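Local coordinates for 402AA LONG hypothetical molybdopterin biosynthesis MOEA protein (Pyrococcus horikoshii, PDB 1UZ5), which probably catalyses the insertion of molybdate into adenylyl-molybdopterin, releasing AMP and Mo-molybdopterin in the biosynthesis of the molybdenum cofactor, at residues Ile30-Asp41 / Val153-Thr164; Ile207-Ile216 / Pro301-Phe311. All coordinates share one frame; numbering follows the deposited sequence.

Contact 1 (Ile30-Asp41 / Val153-Thr164). With SO4 (sulfate ion), chain C.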
loop_
_atom_site.group_PDB
_atom_site.type_symbol
_atom_site.label_atom_id
_atom_site.label_comp_id
_atom_site.label_asym_id
_atom_site.label_seq_id
_atom_site.Cartn_x
_atom_site.Cartn_y
_atom_site.Cartn_z
ATOM N N ILE A 30 8.529 4.834 14.364
ATOM C CA ILE A 30 7.228 5.165 13.801
ATOM C C ILE A 30 7.274 6.390 12.885
ATOM O O ILE A 30 6.508 6.479 11.927
ATOM C CB ILE A 30 6.171 5.388 14.922
ATOM C CG1 ILE A 30 4.790 5.585 14.300
ATOM C CG2 ILE A 30 6.544 6.591 15.772
ATOM C CD1 ILE A 30 4.348 4.428 13.410
ATOM N N GLU A 31 8.172 7.330 13.173
ATOM C CA GLU A 31 8.295 8.533 12.349
ATOM C C GLU A 31 8.977 8.262 10.998
ATOM O O GLU A 31 9.130 9.171 10.183
ATOM C CB GLU A 31 9.064 9.630 13.097
ATOM C CG GLU A 31 10.479 9.254 13.485
ATOM C CD GLU A 31 10.551 8.538 14.822
ATOM O OE1 GLU A 31 9.648 7.727 15.132
ATOM O OE2 GLU A 31 11.528 8.780 15.561
ATOM N N LYS A 32 9.386 7.016 10.770
ATOM C CA LYS A 32 10.027 6.624 9.514
ATOM C C LYS A 32 9.200 5.530 8.852
ATOM O O LYS A 32 9.644 4.891 7.906
ATOM C CB LYS A 32 11.445 6.090 9.759
ATOM C CG LYS A 32 12.426 7.103 10.331
ATOM C CD LYS A 32 12.596 8.303 9.408
ATOM C CE LYS A 32 13.535 9.337 10.019
ATOM N NZ LYS A 32 13.647 10.562 9.176
ATOM N N GLY A 33 7.994 5.310 9.362
ATOM C CA GLY A 33 7.148 4.278 8.793
ATOM C C GLY A 33 6.346 4.715 7.581
ATOM O O GLY A 33 5.919 3.876 6.784
ATOM N N LEU A 34 6.145 6.022 7.429
ATOM C CA LEU A 34 5.354 6.536 6.317
ATOM C C LEU A 34 5.842 5.987 4.977
ATOM O O LEU A 34 7.012 6.111 4.647
ATOM C CB LEU A 34 5.397 8.070 6.296
ATOM C CG LEU A 34 4.541 8.711 5.197
ATOM C CD1 LEU A 34 3.078 8.364 5.427
ATOM C CD2 LEU A 34 4.739 10.222 5.182
ATOM N N GLY A 35 4.941 5.379 4.217
ATOM C CA GLY A 35 5.316 4.831 2.928
ATOM C C GLY A 35 5.764 3.378 2.943
ATOM O O GLY A 35 5.733 2.714 1.908
ATOM N N ARG A 36 6.181 2.873 4.101
ATOM C CA ARG A 36 6.634 1.489 4.200
ATOM C C ARG A 36 5.472 0.498 4.241
ATOM O O ARG A 36 4.317 0.881 4.426
ATOM C CB ARG A 36 7.527 1.312 5.432
ATOM C CG ARG A 36 8.747 2.226 5.444
ATOM C CD ARG A 36 9.663 1.960 4.241
ATOM N NE ARG A 36 10.285 0.637 4.286
ATOM C CZ ARG A 36 11.483 0.392 4.816
ATOM N NH1 ARG A 36 12.193 1.379 5.346
ATOM N NH2 ARG A 36 11.974 -0.839 4.815
ATOM N N ILE A 37 5.786 -0.779 4.052
ATOM C CA ILE A 37 4.780 -1.834 4.042
ATOM C C ILE A 37 4.903 -2.697 5.297
ATOM O O ILE A 37 5.972 -3.244 5.571
ATOM C CB ILE A 37 4.961 -2.754 2.811
ATOM C CG1 ILE A 37 4.958 -1.922 1.523
ATOM C CG2 ILE A 37 3.857 -3.798 2.777
ATOM C CD1 ILE A 37 3.672 -1.185 1.263
ATOM N N ALA A 38 3.808 -2.823 6.044
ATOM C CA ALA A 38 3.797 -3.624 7.272
ATOM C C ALA A 38 4.157 -5.080 6.977
ATOM O O ALA A 38 3.533 -5.723 6.132
ATOM C CB ALA A 38 2.412 -3.551 7.932
ATOM N N ALA A 39 5.157 -5.600 7.683
ATOM C CA ALA A 39 5.591 -6.979 7.479
ATOM C C ALA A 39 4.695 -8.006 8.170
ATOM O O ALA A 39 4.805 -9.201 7.913
ATOM C CB ALA A 39 7.035 -7.147 7.941
ATOM N N GLU A 40 3.812 -7.544 9.052
ATOM C CA GLU A 40 2.892 -8.445 9.746
ATOM C C GLU A 40 1.738 -7.685 10.372
ATOM O O GLU A 40 1.801 -6.462 10.542
ATOM C CB GLU A 40 3.618 -9.245 10.832
ATOM C CG GLU A 40 4.323 -8.409 11.873
ATOM C CD GLU A 40 4.963 -9.257 12.964
ATOM O OE1 GLU A 40 5.608 -10.276 12.635
ATOM O OE2 GLU A 40 4.829 -8.896 14.152
ATOM N N ASP A 41 0.675 -8.412 10.701
ATOM C CA ASP A 41 -0.490 -7.798 11.318
ATOM C C ASP A 41 -0.042 -7.125 12.609
ATOM O O ASP A 41 0.932 -7.556 13.236
ATOM C CB ASP A 41 -1.556 -8.851 11.651
ATOM C CG ASP A 41 -2.034 -9.618 10.430
ATOM O OD1 ASP A 41 -2.327 -8.989 9.389
ATOM O OD2 ASP A 41 -2.129 -10.861 10.518
ATOM N N VAL A 153 -3.451 -2.838 11.807
ATOM C CA VAL A 153 -2.809 -2.801 10.489
ATOM C C VAL A 153 -2.573 -4.226 9.991
ATOM O O VAL A 153 -2.105 -5.075 10.747
ATOM C CB VAL A 153 -1.446 -2.069 10.561
ATOM C CG1 VAL A 153 -0.718 -2.176 9.225
ATOM C CG2 VAL A 153 -1.658 -0.605 10.940
ATOM N N LYS A 154 -2.898 -4.484 8.723
ATOM C CA LYS A 154 -2.722 -5.817 8.134
ATOM C C LYS A 154 -1.347 -6.014 7.517
ATOM O O LYS A 154 -0.690 -5.058 7.111
ATOM C CB LYS A 154 -3.743 -6.076 7.023
ATOM C CG LYS A 154 -5.183 -6.233 7.456
ATOM C CD LYS A 154 -6.053 -6.582 6.250
ATOM C CE LYS A 154 -7.533 -6.629 6.609
ATOM N NZ LYS A 154 -7.832 -7.661 7.640
ATOM N N LYS A 155 -0.919 -7.267 7.433
ATOM C CA LYS A 155 0.357 -7.572 6.807
ATOM C C LYS A 155 0.192 -7.125 5.356
ATOM O O LYS A 155 -0.859 -7.348 4.760
ATOM C CB LYS A 155 0.621 -9.076 6.848
ATOM C CG LYS A 155 1.866 -9.519 6.094
ATOM C CD LYS A 155 1.957 -11.039 6.061
ATOM C CE LYS A 155 3.175 -11.511 5.289
ATOM N NZ LYS A 155 3.274 -12.996 5.297
ATOM N N GLY A 156 1.211 -6.480 4.801
ATOM C CA GLY A 156 1.127 -6.042 3.418
ATOM C C GLY A 156 0.447 -4.700 3.228
ATOM O O GLY A 156 0.324 -4.211 2.104
ATOM N N GLU A 157 0.009 -4.089 4.320
ATOM C CA GLU A 157 -0.657 -2.799 4.222
ATOM C C GLU A 157 0.365 -1.677 4.171
ATOM O O GLU A 157 1.375 -1.723 4.873
ATOM C CB GLU A 157 -1.578 -2.582 5.423
ATOM C CG GLU A 157 -2.496 -1.381 5.283
ATOM C CD GLU A 157 -3.390 -1.187 6.500
ATOM O OE1 GLU A 157 -3.725 -2.195 7.155
ATOM O OE2 GLU A 157 -3.771 -0.033 6.791
ATOM N N ARG A 158 0.109 -0.674 3.334
ATOM C CA ARG A 158 1.007 0.470 3.236
ATOM C C ARG A 158 0.674 1.415 4.385
ATOM O O ARG A 158 -0.497 1.632 4.683
ATOM C CB ARG A 158 0.810 1.207 1.910
ATOM C CG ARG A 158 1.758 2.393 1.728
ATOM C CD ARG A 158 1.491 3.133 0.419
ATOM N NE ARG A 158 1.747 2.312 -0.765
ATOM C CZ ARG A 158 2.957 1.986 -1.214
ATOM N NH1 ARG A 158 4.044 2.409 -0.580
ATOM N NH2 ARG A 158 3.079 1.238 -2.303
ATOM N N LEU A 159 1.691 1.984 5.022
ATOM C CA LEU A 159 1.449 2.897 6.134
ATOM C C LEU A 159 1.278 4.344 5.681
ATOM O O LEU A 159 2.258 5.030 5.384
ATOM C CB LEU A 159 2.590 2.810 7.152
ATOM C CG LEU A 159 2.922 1.413 7.688
ATOM C CD1 LEU A 159 4.152 1.490 8.579
ATOM C CD2 LEU A 159 1.737 0.854 8.459
ATOM N N GLY A 160 0.025 4.788 5.617
ATOM C CA GLY A 160 -0.279 6.160 5.245
ATOM C C GLY A 160 -0.310 6.976 6.530
ATOM O O GLY A 160 -0.098 6.410 7.606
ATOM N N PHE A 161 -0.594 8.276 6.452
ATOM C CA PHE A 161 -0.594 9.096 7.663
ATOM C C PHE A 161 -1.610 8.637 8.705
ATOM O O PHE A 161 -1.410 8.852 9.899
ATOM C CB PHE A 161 -0.791 10.592 7.342
ATOM C CG PHE A 161 -2.207 10.980 7.006
ATOM C CD1 PHE A 161 -2.703 10.823 5.721
ATOM C CD2 PHE A 161 -3.043 11.512 7.985
ATOM C CE1 PHE A 161 -4.015 11.192 5.411
ATOM C CE2 PHE A 161 -4.352 11.881 7.688
ATOM C CZ PHE A 161 -4.841 11.721 6.396
ATOM N N LYS A 162 -2.689 8.000 8.264
ATOM C CA LYS A 162 -3.690 7.509 9.199
ATOM C C LYS A 162 -3.181 6.298 9.968
ATOM O O LYS A 162 -3.464 6.150 11.158
ATOM C CB LYS A 162 -4.980 7.162 8.466
ATOM C CG LYS A 162 -5.819 8.380 8.177
ATOM C CD LYS A 162 -7.214 7.979 7.826
ATOM C CE LYS A 162 -8.148 9.158 7.882
ATOM N NZ LYS A 162 -9.511 8.663 7.603
ATOM N N GLN A 163 -2.424 5.440 9.289
ATOM C CA GLN A 163 -1.865 4.253 9.918
ATOM C C GLN A 163 -0.765 4.617 10.905
ATOM O O GLN A 163 -0.722 4.076 12.014
ATOM C CB GLN A 163 -1.298 3.283 8.873
ATOM C CG GLN A 163 -2.347 2.537 8.058
ATOM C CD GLN A 163 -3.126 3.458 7.150
ATOM O OE1 GLN A 163 -2.548 4.300 6.462
ATOM N NE2 GLN A 163 -4.443 3.301 7.134
ATOM N N THR A 164 0.132 5.525 10.516
ATOM C CA THR A 164 1.212 5.915 11.422
ATOM C C THR A 164 0.647 6.645 12.648
ATOM O O THR A 164 1.151 6.491 13.759
ATOM C CB THR A 164 2.251 6.833 10.728
ATOM O OG1 THR A 164 1.589 7.983 10.191
ATOM C CG2 THR A 164 2.974 6.074 9.590
HETATM S S SO4 C . -3.244 -0.578 0.985
HETATM O O1 SO4 C . -4.062 -1.974 1.148
HETATM O O2 SO4 C . -2.057 -0.748 1.794
HETATM O O3 SO4 C . -2.973 -0.355 -0.275
HETATM O O4 SO4 C . -4.114 0.381 1.614
#

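Contact 2 (Ile207-Ile216 / Pro301-Phe311). With SO4 (sulfate ion), chain D.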
loop_
_atom_site.group_PDB
_atom_site.type_symbol
_atom_site.label_atom_id
_atom_site.label_comp_id
_atom_site.label_asym_id
_atom_site.label_seq_id
_atom_site.Cartn_x
_atom_site.Cartn_y
_atom_site.Cartn_z
ATOM N N ILE A 207 14.802 5.569 -21.618
ATOM C CA ILE A 207 13.508 5.937 -21.073
ATOM C C ILE A 207 12.996 4.831 -20.149
ATOM O O ILE A 207 12.426 5.113 -19.091
ATOM C CB ILE A 207 12.459 6.203 -22.175
ATOM C CG1 ILE A 207 11.121 6.557 -21.520
ATOM C CG2 ILE A 207 12.324 4.988 -23.082
ATOM C CD1 ILE A 207 10.037 6.987 -22.494
ATOM N N ASN A 208 13.212 3.577 -20.537
ATOM C CA ASN A 208 12.744 2.444 -19.741
ATOM C C ASN A 208 13.478 2.226 -18.420
ATOM O O ASN A 208 12.880 1.778 -17.446
ATOM C CB ASN A 208 12.804 1.153 -20.557
ATOM C CG ASN A 208 11.851 1.162 -21.734
ATOM O OD1 ASN A 208 10.731 1.656 -21.636
ATOM N ND2 ASN A 208 12.286 0.601 -22.850
ATOM N N GLY A 209 14.771 2.528 -18.396
ATOM C CA GLY A 209 15.550 2.349 -17.184
ATOM C C GLY A 209 14.975 3.173 -16.045
ATOM O O GLY A 209 14.693 2.651 -14.969
ATOM N N ARG A 210 14.804 4.468 -16.300
ATOM C CA ARG A 210 14.260 5.408 -15.325
ATOM C C ARG A 210 12.823 5.037 -15.004
ATOM O O ARG A 210 12.405 5.071 -13.843
ATOM C CB ARG A 210 14.304 6.828 -15.897
ATOM C CG ARG A 210 13.887 7.942 -14.940
ATOM C CD ARG A 210 14.934 8.157 -13.856
ATOM N NE ARG A 210 14.685 7.349 -12.666
ATOM C CZ ARG A 210 15.638 6.747 -11.960
ATOM N NH1 ARG A 210 16.911 6.849 -12.331
ATOM N NH2 ARG A 210 15.321 6.070 -10.865
ATOM N N ALA A 211 12.060 4.683 -16.035
ATOM C CA ALA A 211 10.668 4.309 -15.832
ATOM C C ALA A 211 10.542 3.088 -14.915
ATOM O O ALA A 211 9.739 3.088 -13.980
ATOM C CB ALA A 211 9.999 4.026 -17.171
ATOM N N LEU A 212 11.332 2.052 -15.191
ATOM C CA LEU A 212 11.304 0.830 -14.398
ATOM C C LEU A 212 11.736 1.087 -12.956
ATOM O O LEU A 212 11.048 0.703 -12.020
ATOM C CB LEU A 212 12.208 -0.244 -15.027
ATOM C CG LEU A 212 11.668 -0.914 -16.301
ATOM C CD1 LEU A 212 12.758 -1.746 -16.959
ATOM C CD2 LEU A 212 10.468 -1.787 -15.949
ATOM N N CYS A 213 12.876 1.736 -12.783
ATOM C CA CYS A 213 13.372 2.022 -11.450
ATOM C C CYS A 213 12.374 2.780 -10.599
ATOM O O CYS A 213 12.172 2.439 -9.436
ATOM C CB CYS A 213 14.668 2.816 -11.526
ATOM S SG CYS A 213 16.042 1.825 -12.086
ATOM N N ASP A 214 11.747 3.803 -11.172
ATOM C CA ASP A 214 10.800 4.587 -10.404
ATOM C C ASP A 214 9.460 3.911 -10.186
ATOM O O ASP A 214 8.821 4.144 -9.163
ATOM C CB ASP A 214 10.627 5.977 -11.017
ATOM C CG ASP A 214 11.833 6.867 -10.766
ATOM O OD1 ASP A 214 12.641 6.530 -9.870
ATOM O OD2 ASP A 214 11.976 7.903 -11.442
ATOM N N ALA A 215 9.029 3.072 -11.122
ATOM C CA ALA A 215 7.766 2.369 -10.931
ATOM C C ALA A 215 8.000 1.394 -9.771
ATOM O O ALA A 215 7.150 1.216 -8.898
ATOM C CB ALA A 215 7.376 1.610 -12.193
ATOM N N ILE A 216 9.178 0.780 -9.769
ATOM C CA ILE A 216 9.560 -0.162 -8.731
ATOM C C ILE A 216 9.618 0.566 -7.385
ATOM O O ILE A 216 9.134 0.054 -6.375
ATOM C CB ILE A 216 10.928 -0.790 -9.053
ATOM C CG1 ILE A 216 10.786 -1.691 -10.288
ATOM C CG2 ILE A 216 11.451 -1.574 -7.854
ATOM C CD1 ILE A 216 12.084 -2.298 -10.762
ATOM N N PRO A 301 10.574 -6.272 -23.514
ATOM C CA PRO A 301 10.626 -5.529 -24.779
ATOM C C PRO A 301 11.165 -4.113 -24.585
ATOM O O PRO A 301 11.033 -3.530 -23.505
ATOM C CB PRO A 301 9.167 -5.508 -25.232
ATOM C CG PRO A 301 8.600 -6.757 -24.635
ATOM C CD PRO A 301 9.207 -6.758 -23.254
ATOM N N GLY A 302 11.759 -3.561 -25.638
ATOM C CA GLY A 302 12.298 -2.215 -25.570
ATOM C C GLY A 302 11.265 -1.132 -25.842
ATOM O O GLY A 302 11.444 0.012 -25.427
ATOM N N TYR A 303 10.192 -1.476 -26.550
ATOM C CA TYR A 303 9.143 -0.500 -26.841
ATOM C C TYR A 303 8.494 -0.131 -25.503
ATOM O O TYR A 303 7.939 -0.990 -24.825
ATOM C CB TYR A 303 8.092 -1.103 -27.774
ATOM C CG TYR A 303 7.137 -0.079 -28.338
ATOM C CD1 TYR A 303 7.601 0.947 -29.165
ATOM C CD2 TYR A 303 5.779 -0.117 -28.036
ATOM C CE1 TYR A 303 6.740 1.910 -29.674
ATOM C CE2 TYR A 303 4.904 0.848 -28.542
ATOM C CZ TYR A 303 5.395 1.858 -29.357
ATOM O OH TYR A 303 4.553 2.833 -29.838
ATOM N N PRO A 304 8.550 1.156 -25.116
ATOM C CA PRO A 304 7.993 1.683 -23.862
ATOM C C PRO A 304 6.689 1.084 -23.325
ATOM O O PRO A 304 6.673 0.553 -22.217
ATOM C CB PRO A 304 7.890 3.178 -24.144
ATOM C CG PRO A 304 9.129 3.415 -24.957
ATOM C CD PRO A 304 9.076 2.255 -25.945
ATOM N N THR A 305 5.600 1.167 -24.086
ATOM C CA THR A 305 4.324 0.618 -23.622
ATOM C C THR A 305 4.337 -0.906 -23.499
ATOM O O THR A 305 3.580 -1.477 -22.712
ATOM C CB THR A 305 3.155 1.017 -24.549
ATOM O OG1 THR A 305 3.350 0.434 -25.842
ATOM C CG2 THR A 305 3.074 2.528 -24.686
ATOM N N SER A 306 5.186 -1.565 -24.285
ATOM C CA SER A 306 5.286 -3.022 -24.244
ATOM C C SER A 306 6.084 -3.438 -23.013
ATOM O O SER A 306 5.791 -4.454 -22.383
ATOM C CB SER A 306 5.970 -3.549 -25.508
ATOM O OG SER A 306 5.241 -3.175 -26.662
ATOM N N CYS A 307 7.100 -2.649 -22.690
ATOM C CA CYS A 307 7.936 -2.900 -21.522
ATOM C C CYS A 307 7.049 -2.730 -20.292
ATOM O O CYS A 307 7.084 -3.537 -19.363
ATOM C CB CYS A 307 9.076 -1.883 -21.474
ATOM S SG CYS A 307 10.159 -1.989 -20.039
ATOM N N LEU A 308 6.244 -1.672 -20.312
ATOM C CA LEU A 308 5.343 -1.363 -19.211
ATOM C C LEU A 308 4.307 -2.469 -19.037
ATOM O O LEU A 308 4.028 -2.910 -17.919
ATOM C CB LEU A 308 4.651 -0.026 -19.480
ATOM C CG LEU A 308 3.676 0.505 -18.432
ATOM C CD1 LEU A 308 4.348 0.553 -17.069
ATOM C CD2 LEU A 308 3.201 1.887 -18.855
ATOM N N THR A 309 3.740 -2.916 -20.152
ATOM C CA THR A 309 2.741 -3.972 -20.122
ATOM C C THR A 309 3.317 -5.273 -19.586
ATOM O O THR A 309 2.733 -5.894 -18.699
ATOM C CB THR A 309 2.152 -4.219 -21.523
ATOM O OG1 THR A 309 1.315 -3.116 -21.881
ATOM C CG2 THR A 309 1.330 -5.504 -21.552
ATOM N N ASN A 310 4.464 -5.689 -20.116
ATOM C CA ASN A 310 5.077 -6.930 -19.662
ATOM C C ASN A 310 5.571 -6.825 -18.222
ATOM O O ASN A 310 5.566 -7.810 -17.485
ATOM C CB ASN A 310 6.228 -7.321 -20.586
ATOM C CG ASN A 310 5.743 -7.921 -21.894
ATOM O OD1 ASN A 310 4.899 -7.348 -22.582
ATOM N ND2 ASN A 310 6.280 -9.080 -22.243
ATOM N N PHE A 311 6.007 -5.633 -17.831
ATOM C CA PHE A 311 6.482 -5.399 -16.470
ATOM C C PHE A 311 5.328 -5.685 -15.513
ATOM O O PHE A 311 5.466 -6.430 -14.543
ATOM C CB PHE A 311 6.935 -3.940 -16.325
ATOM C CG PHE A 311 7.150 -3.497 -14.897
ATOM C CD1 PHE A 311 8.242 -3.946 -14.170
ATOM C CD2 PHE A 311 6.269 -2.605 -14.297
ATOM C CE1 PHE A 311 8.459 -3.510 -12.865
ATOM C CE2 PHE A 311 6.474 -2.161 -12.992
ATOM C CZ PHE A 311 7.574 -2.615 -12.276
HETATM S S SO4 D . 18.989 5.122 -9.589
HETATM O O1 SO4 D . 17.462 4.622 -9.452
HETATM O O2 SO4 D . 19.788 3.928 -9.375
HETATM O O3 SO4 D . 19.175 5.666 -10.769
HETATM O O4 SO4 D . 19.154 6.002 -8.468
HETATM O O HOH W 1 8.478 1.575 -20.248
#

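Contact 1 (Ile30-Asp41 / Val153-Thr164)
Gly-35 to Ala-38 and Gly-156 to Leu-159 run antiparallel, joined by four backbone bonds: Gly-35 N to Leu-159 O, Leu-159 N to Arg-36 O, Ala-38 N to Glu-157 O and Gly-156 N to Ala-38 O. Ile-37 and Arg-158 form the single beta bridge, their CA atoms 4.5 Å apart. The pairing lies in the MoeA N-terminal region and sets the loop after strand 25-29 against the turn leading to helix 161-169; Ile-37 and Ala-39 also bond through their backbones to Phe-178 and Lys-176 of strand 174-178. The methyl of Ala-38 points into the other segment and meets Val-153 CG1 at 3.7 Å. Leu-159 packs with CD1 against the carbonyl of Gly-33, CD1 to O 3.5 Å. With its CG anti to the backbone N (chi1 -178°) and its chain bent at chi3, Arg-158 brings its guanidinium under Ile-37 CD1, which sits over the centre of one face. Asp-41 OD1 accepts from Lys-155 N at 3.0 Å, the donor coming from above the carboxylate plane, while Glu-157 OE1 takes Lys-154 N at 2.9 Å. With an alanine in place of Asp-41 the carboxylate is gone, and Lys-155 N would probably lose its acceptor, leaving the turn less firmly tied to 30-41. Arg-158 N donates almost straight to O2 of a sulfate (2.7 Å), probably from the crystallisation liquor and also bound by Arg-325 and Lys-328, consistent with a locally positive patch that can take up an anion.

Contact 2 (Ile207-Ile216 / Pro301-Phe311)
Asn-208 and Leu-212 pack against Pro-304, Cys-307 and Phe-311 in a buried helix-helix contact on one side of the mixed sheet of the probable molybdopterin-binding domain. The first parts of helices 208-219 and 304-322 point the same way, their axes 10.9 Å apart and inclined by 27°. Polar bonding gathers at the N-terminal end. There Asn-208 ND2 donates to Gly-302 O (2.8 Å); the acceptor lies in the amide plane of Asn-208, although the nitrogen stands above the plane of the glycine carbonyl. The other end of the same amide, OD1, accepts from a water at 2.6 Å that also donates to Pro-304 O, so both ends of the amide are engaged and its rotation is fixed. Nearby, Ile-207 CG2 touches Pro-304 CG, the two side chains crossing at about a right angle. The parallel strands 222-229, 182-188, 249-253 and 295-300, with helices packed on them, form the alpha/beta core of this domain: Leu-212 and Ile-216 also touch Val-185, and Cys-307 reaches Ser-253. Further along the helices the contact becomes apolar. Leu-212 spreads its branches, CD1 to Cys-307 SG at 4.0 Å and CD2 to Phe-311 CD1 at 3.6 Å. A chi1 of 167° swings the Phe-311 ring away from its own backbone N and lays it against helix 208-219, where Ala-215 CB approaches CE2 and Ile-216 CG1 lies 3.9 Å from CZ. Away from this interface, Arg-210 holds Asp-214 side-on through NE and NH2 in a salt bridge, and its NH1 and NH2 bind two oxygens of a sulfate.

In the fold
From the N terminus, the chain passes strand 25-29 and enters the loop at 30-41, then travels 111 residues that include the mixed sheet with strands 58-61 and 75-83 before 153-164 returns to close contact 1. That contact thereby fastens the two ends of this long excursion together, next to strand 174-178. The chain then goes on to strand 182-188 and helix 208-219, and contact 2 closes a second loop of 84 residues, between the starts of helices 208-219 and 304-322. The two are in series, neither nested nor crossed: contact 1 belongs to the MoeA N-terminal region, contact 2 to the probable molybdopterin-binding domain. The centres of contact 1 and contact 2 lie about 27 Å apart, and they do not touch.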